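Local coordinates for beta-hexosaminidase (Neisseria gonorrhoeae, PDB 6JTJ), which probably releases terminal beta-1,4-linked N-acetylglucosamine from peptidoglycan fragments by hydrolysis, as a step in recycling of the bacterial cell wall, at residues G305-K308 with E309-R312; G128-W131 with D132-A136; D229-S232 with L233-E237. One frame throughout, in Å; residues are numbered along the deposited sequence.

Overall arrangement
All three contacts are local, each lying at a helix end within the family 3 glycoside hydrolase domain, and none touches another. Interactions 1 and 2 lie on opposite sides of the chain's centre, with their own centres about 45 Å apart. Interactions 1 and 3 are partly buried starts of helices 307-317 and 233-238, whereas interaction 2 is a surface contact where helix 124-134 gives way to helix 136-155. Their chemistry differs accordingly. In 305-312 a glycine carbonyl opens the helical bonding, one arginine lies over the first turn and another pairs with a glutamate along it; 128-136 sets an indole face over an alanine methyl; 229-237 combines a serine-glutamate capping box with a buried arginine-aspartate pair.

Interaction 1 (G305-K308 with E309-R312); sequences GGIK and ERAR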
# COMPACT_ATOMS: atom_id res chain seq x y z
N GLY C 305 -14.45 6.26 -18.24
CA GLY C 305 -15.42 5.19 -18.56
C GLY C 305 -16.78 5.48 -17.91
O GLY C 305 -17.83 4.90 -18.26
N GLY C 306 -16.73 6.38 -16.92
CA GLY C 306 -17.89 7.04 -16.33
C GLY C 306 -18.34 6.45 -15.03
O GLY C 306 -18.48 5.25 -14.95
N ILE C 307 -18.63 7.31 -14.06
CA ILE C 307 -19.00 6.85 -12.73
C ILE C 307 -20.30 6.05 -12.72
O ILE C 307 -20.39 5.01 -12.06
CB ILE C 307 -19.06 8.00 -11.72
CG1 ILE C 307 -19.25 7.47 -10.30
CG2 ILE C 307 -20.17 9.00 -12.07
CD1 ILE C 307 -18.05 6.70 -9.76
N LYS C 308 -21.28 6.50 -13.51
CA LYS C 308 -22.56 5.80 -13.61
C LYS C 308 -22.34 4.38 -14.08
O LYS C 308 -22.95 3.45 -13.55
CB LYS C 308 -23.53 6.51 -14.57
CG LYS C 308 -24.13 7.79 -14.01
CD LYS C 308 -25.02 8.48 -15.04
CE LYS C 308 -25.72 9.70 -14.46
NZ LYS C 308 -26.76 9.34 -13.44
N GLU C 309 -21.50 4.22 -15.08
CA GLU C 309 -21.24 2.90 -15.62
C GLU C 309 -20.48 2.03 -14.60
O GLU C 309 -20.79 0.85 -14.45
CB GLU C 309 -20.48 3.00 -16.95
CG GLU C 309 -20.09 1.68 -17.59
CD GLU C 309 -21.26 0.78 -17.93
OE1 GLU C 309 -22.43 1.23 -17.95
OE2 GLU C 309 -21.02 -0.43 -18.19
N ARG C 310 -19.50 2.62 -13.92
CA ARG C 310 -18.68 1.92 -12.93
C ARG C 310 -19.55 1.43 -11.75
O ARG C 310 -19.47 0.26 -11.35
CB ARG C 310 -17.46 2.78 -12.48
CG ARG C 310 -16.23 2.35 -13.23
CD ARG C 310 -14.97 3.08 -12.87
NE ARG C 310 -14.78 4.35 -13.57
CZ ARG C 310 -14.85 5.59 -13.06
NH1 ARG C 310 -14.63 6.62 -13.88
NH2 ARG C 310 -15.13 5.84 -11.78
N ALA C 311 -20.46 2.29 -11.30
CA ALA C 311 -21.46 1.90 -10.30
C ALA C 311 -22.38 0.79 -10.80
O ALA C 311 -22.63 -0.19 -10.09
CB ALA C 311 -22.28 3.09 -9.86
N ARG C 312 -22.86 0.92 -12.03
CA ARG C 312 -23.75 -0.06 -12.61
C ARG C 312 -23.13 -1.44 -12.59
O ARG C 312 -23.80 -2.42 -12.21
CB ARG C 312 -24.14 0.32 -14.05
CG ARG C 312 -25.22 -0.57 -14.67
CD ARG C 312 -25.46 -0.27 -16.15
NE ARG C 312 -24.34 -0.71 -16.98
CZ ARG C 312 -24.08 -1.98 -17.30
NH1 ARG C 312 -24.85 -2.97 -16.88
NH2 ARG C 312 -23.01 -2.27 -18.05
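Gly306 O accepts from Arg310 N at 3.0 Å and so begins the helical bonding right after the N-cap residue. Ile307 O and Lys308 O continue the series, accepting from Ala311 N at 2.8 Å and from Arg312 N at 3.0 Å. The side chain of Arg310, bent at chi3 (-84°), folds back along this start. One face of its guanidinium rests over Gly306 C and Ile307 N, while Arg310 NH2 lies 3.7 Å from Ile307 CD1. NH1 donates to Ala304 O, and NH2 has a weak bond to Leu296 O.

One turn round the helix, Arg312 grips Glu309 side-on. Arg312 NE gives a nearly straight bond (174°) to Glu309 OE1 at 2.9 Å, and Arg312 NH2 forms a salt bridge with Glu309 OE2 at 2.7 Å; both oxygens are approached on their syn sides but from out of the carboxylate plane, whereas OE1 lies in the guanidinium plane. The ammonium of Lys308 turns elsewhere, to the carbonyls of Leu334, in the last turn of helix 328-335, and Asp336, just beyond it. With Ile307 and Ala311 packed on Leu334, this is the N-terminal turn of the helix in a beta-alpha-beta crossover, from strand 290-295 to the parallel strand 321-323.

Interaction 2 (G128-W131 with D132-A136); sequences GQIW and DKDGA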
# COMPACT_ATOMS: atom_id res chain seq x y z
N GLY C 128 -1.30 -11.23 16.88
CA GLY C 128 -0.76 -12.51 16.43
C GLY C 128 0.58 -12.85 17.06
O GLY C 128 0.93 -14.01 17.21
N GLN C 129 1.35 -11.83 17.43
CA GLN C 129 2.61 -12.07 18.14
C GLN C 129 2.34 -12.53 19.57
O GLN C 129 3.07 -13.37 20.09
CB GLN C 129 3.47 -10.80 18.13
CG GLN C 129 4.03 -10.51 16.76
CD GLN C 129 4.71 -9.16 16.68
OE1 GLN C 129 4.36 -8.20 17.37
NE2 GLN C 129 5.71 -9.08 15.82
N ILE C 130 1.33 -11.95 20.22
CA ILE C 130 0.89 -12.42 21.53
C ILE C 130 0.42 -13.87 21.43
O ILE C 130 0.73 -14.68 22.29
CB ILE C 130 -0.24 -11.55 22.10
CG1 ILE C 130 0.28 -10.16 22.43
CG2 ILE C 130 -0.81 -12.18 23.36
CD1 ILE C 130 -0.79 -9.15 22.78
N TRP C 131 -0.27 -14.21 20.35
CA TRP C 131 -0.71 -15.59 20.12
C TRP C 131 0.49 -16.54 20.11
O TRP C 131 0.47 -17.57 20.79
CB TRP C 131 -1.47 -15.67 18.79
CG TRP C 131 -1.86 -17.03 18.31
CD1 TRP C 131 -1.06 -17.96 17.75
CD2 TRP C 131 -3.18 -17.58 18.29
NE1 TRP C 131 -1.78 -19.07 17.40
CE2 TRP C 131 -3.09 -18.86 17.73
CE3 TRP C 131 -4.43 -17.12 18.71
CZ2 TRP C 131 -4.19 -19.68 17.56
CZ3 TRP C 131 -5.54 -17.95 18.54
CH2 TRP C 131 -5.41 -19.21 17.97
N ASP C 132 1.50 -16.21 19.32
CA ASP C 132 2.69 -17.04 19.21
C ASP C 132 3.45 -17.16 20.54
O ASP C 132 3.95 -18.21 20.86
CB ASP C 132 3.64 -16.49 18.16
CG ASP C 132 3.14 -16.68 16.75
OD1 ASP C 132 2.21 -17.49 16.54
OD2 ASP C 132 3.67 -16.01 15.85
N LYS C 133 3.52 -16.07 21.29
CA LYS C 133 4.37 -15.99 22.47
C LYS C 133 3.68 -16.41 23.77
O LYS C 133 4.24 -17.19 24.53
CB LYS C 133 4.90 -14.57 22.63
CG LYS C 133 6.05 -14.45 23.61
CD LYS C 133 6.20 -13.03 24.11
CE LYS C 133 7.38 -12.95 25.09
NZ LYS C 133 7.37 -11.77 26.00
N ASP C 134 2.50 -15.86 24.04
CA ASP C 134 1.77 -16.13 25.27
C ASP C 134 0.57 -17.04 25.09
O ASP C 134 -0.12 -17.34 26.05
CB ASP C 134 1.28 -14.83 25.88
CG ASP C 134 2.40 -13.87 26.18
OD1 ASP C 134 3.56 -14.31 26.20
OD2 ASP C 134 2.11 -12.69 26.40
N GLY C 135 0.31 -17.48 23.86
CA GLY C 135 -0.79 -18.42 23.60
C GLY C 135 -2.13 -17.80 23.23
O GLY C 135 -2.37 -16.61 23.42
N ALA C 136 -3.01 -18.65 22.73
CA ALA C 136 -4.29 -18.25 22.16
C ALA C 136 -5.16 -17.51 23.13
O ALA C 136 -5.83 -16.53 22.79
CB ALA C 136 -5.02 -19.46 21.60
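Trp131 spreads one face of its indole over the methyl group of Ala136, five residues further on. This is a CH-pi contact across the joint between two consecutive helices, 124-134 and 136-155, with Gly135 between them. Ala136 CB stands 3.7 Å from the centroid of the six-membered ring of Trp131 and 21° off the ring normal, so that its shortest approach is 3.5 Å, to Trp131 CZ3. The backbone also takes part, for Ala136 CA sits 3.6 Å from Trp131 CE3. A chi1 of 173° turns the Trp131 ring away from its own backbone N and beside the carbonyl carbon, on the side to which the chain returns after Gly135.

Helical bonding persists up to the joint. Asp132 N reaches Gly128 O at 3.1 Å, Lys133 N reaches Gln129 O at 3.0 Å, and Asp134 N reaches Ile130 O at 2.8 Å. Gly135 then leaves helical geometry with a positive phi, and its N-H makes weak bonds to Ile130 O and to Trp131 O. Ile130 O thus collects one good donor and two weak ones, the other weak bond coming from Lys133 N.

Around this surface joint, Ile130 packs on Ala139 and Ala142 of the second helix, and Trp131 extends across to Ala188, Arg191 and Leu192 of helix 186-202, its ring also meeting that of His183. The carboxylate of Asp132, its plane 75° from that of the indole, crosses the other end of the ring system: Asp132 OD1 lies 3.5 Å from Trp131 CD1 and accepts a hydrogen bond from His183 NE2.

Interaction 3 (D229-S232 with L233-E237); sequences DGRS and LDELE
Leu236 sets a methyl group against the flat face of the Arg231 guanidinium, while the edge of that same group is taken up by a carboxylate. Leu236 CD1 lies 3.6 Å above the plane of the Arg231 guanidinium, nearer the margin than the centre, and the two side chains cross at about a right angle. At the edge Arg231 holds Asp229 side-on, with Arg231 NE 2.9 Å from Asp229 OD1 and Arg231 NH2 2.8 Å from Asp229 OD2, each oxygen using its syn lone pair and both partners lying close to the guanidinium plane. Asp229 OD1 also accepts from Arg231 N at 3.2 Å, on its anti side and somewhat out of the carboxylate plane, which makes an Asx turn. The carboxylate is therefore fixed against rotation, and the buried arginine has a further salt bridge from NH1 to Asp240.

Ser232, the N-cap of helix 233-238, forms a capping box with Glu235. Its OG, placed between the backbone N and the carbonyl carbon (chi1 74°), accepts from Glu235 N at 3.2 Å. In return Glu235 OE2 accepts from Ser232 N at 2.9 Å in an almost straight bond (175°), on its anti side and well out of the carboxylate plane, and the Ser232 hydroxyl adds a weak one to the same oxygen. Leu236 N bonds to Ser232 O at 3.2 Å, a backbone bond of the first helical turn. The loop leading into this cap, after strand 208-212, also carries Asp221 and His223, the latter the probable proton donor/acceptor. Asp229 pairs through its backbone with Val261 and packs against Tyr262; Leu236 meets both Tyr262 and Trp276, the latter on helix 274-284, and Gly230 O accepts from the Gln264 side chain.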
# COMPACT_ATOMS: atom_id res chain seq x y z
N ASP C 229 -3.60 -12.97 -8.36
CA ASP C 229 -3.40 -14.12 -7.48
C ASP C 229 -3.72 -15.34 -8.33
O ASP C 229 -4.86 -15.60 -8.63
CB ASP C 229 -4.34 -14.02 -6.25
CG ASP C 229 -4.10 -15.12 -5.20
OD1 ASP C 229 -3.69 -16.24 -5.55
OD2 ASP C 229 -4.37 -14.86 -3.99
N GLY C 230 -2.69 -16.11 -8.67
CA GLY C 230 -2.83 -17.21 -9.61
C GLY C 230 -3.32 -18.52 -9.02
O GLY C 230 -3.36 -19.53 -9.72
N ARG C 231 -3.69 -18.54 -7.75
CA ARG C 231 -4.03 -19.79 -7.09
C ARG C 231 -5.41 -20.28 -7.44
O ARG C 231 -6.26 -19.55 -7.97
CB ARG C 231 -3.91 -19.65 -5.58
CG ARG C 231 -2.50 -19.32 -5.10
CD ARG C 231 -2.48 -19.12 -3.59
NE ARG C 231 -3.23 -17.93 -3.22
CZ ARG C 231 -3.68 -17.67 -2.00
NH1 ARG C 231 -3.46 -18.50 -0.98
NH2 ARG C 231 -4.36 -16.55 -1.79
N SER C 232 -5.65 -21.55 -7.13
CA SER C 232 -6.91 -22.19 -7.41
C SER C 232 -7.87 -21.92 -6.27
O SER C 232 -7.46 -21.61 -5.15
CB SER C 232 -6.72 -23.71 -7.54
OG SER C 232 -6.50 -24.31 -6.27
N LEU C 233 -9.16 -22.09 -6.55
CA LEU C 233 -10.19 -21.95 -5.54
C LEU C 233 -9.96 -22.88 -4.35
O LEU C 233 -10.16 -22.49 -3.20
CB LEU C 233 -11.57 -22.19 -6.14
CG LEU C 233 -12.75 -21.98 -5.19
CD1 LEU C 233 -12.73 -20.57 -4.62
CD2 LEU C 233 -14.06 -22.24 -5.92
N ASP C 234 -9.54 -24.11 -4.62
CA ASP C 234 -9.29 -25.07 -3.54
C ASP C 234 -8.20 -24.54 -2.60
O ASP C 234 -8.30 -24.69 -1.39
CB ASP C 234 -8.89 -26.45 -4.09
CG ASP C 234 -10.09 -27.23 -4.64
OD1 ASP C 234 -11.19 -27.17 -4.06
OD2 ASP C 234 -9.91 -27.92 -5.66
N GLU C 235 -7.15 -23.96 -3.17
CA GLU C 235 -6.08 -23.40 -2.35
C GLU C 235 -6.61 -22.29 -1.46
O GLU C 235 -6.28 -22.24 -0.28
CB GLU C 235 -4.95 -22.89 -3.23
CG GLU C 235 -4.12 -23.99 -3.87
CD GLU C 235 -3.08 -23.44 -4.82
OE1 GLU C 235 -1.91 -23.32 -4.40
OE2 GLU C 235 -3.44 -23.10 -5.96
N LEU C 236 -7.49 -21.46 -2.00
CA LEU C 236 -8.11 -20.41 -1.21
C LEU C 236 -9.08 -20.95 -0.16
O LEU C 236 -9.10 -20.45 0.97
CB LEU C 236 -8.78 -19.35 -2.09
CG LEU C 236 -7.85 -18.18 -2.46
CD1 LEU C 236 -6.99 -18.50 -3.66
CD2 LEU C 236 -8.64 -16.91 -2.76
N GLU C 237 -9.85 -21.98 -0.50
CA GLU C 237 -10.77 -22.60 0.47
C GLU C 237 -10.02 -23.22 1.62
O GLU C 237 -10.46 -23.15 2.77
CB GLU C 237 -11.64 -23.67 -0.18
CG GLU C 237 -12.62 -23.13 -1.20
CD GLU C 237 -13.85 -22.48 -0.59
OE1 GLU C 237 -13.96 -22.37 0.67
OE2 GLU C 237 -14.73 -22.07 -1.39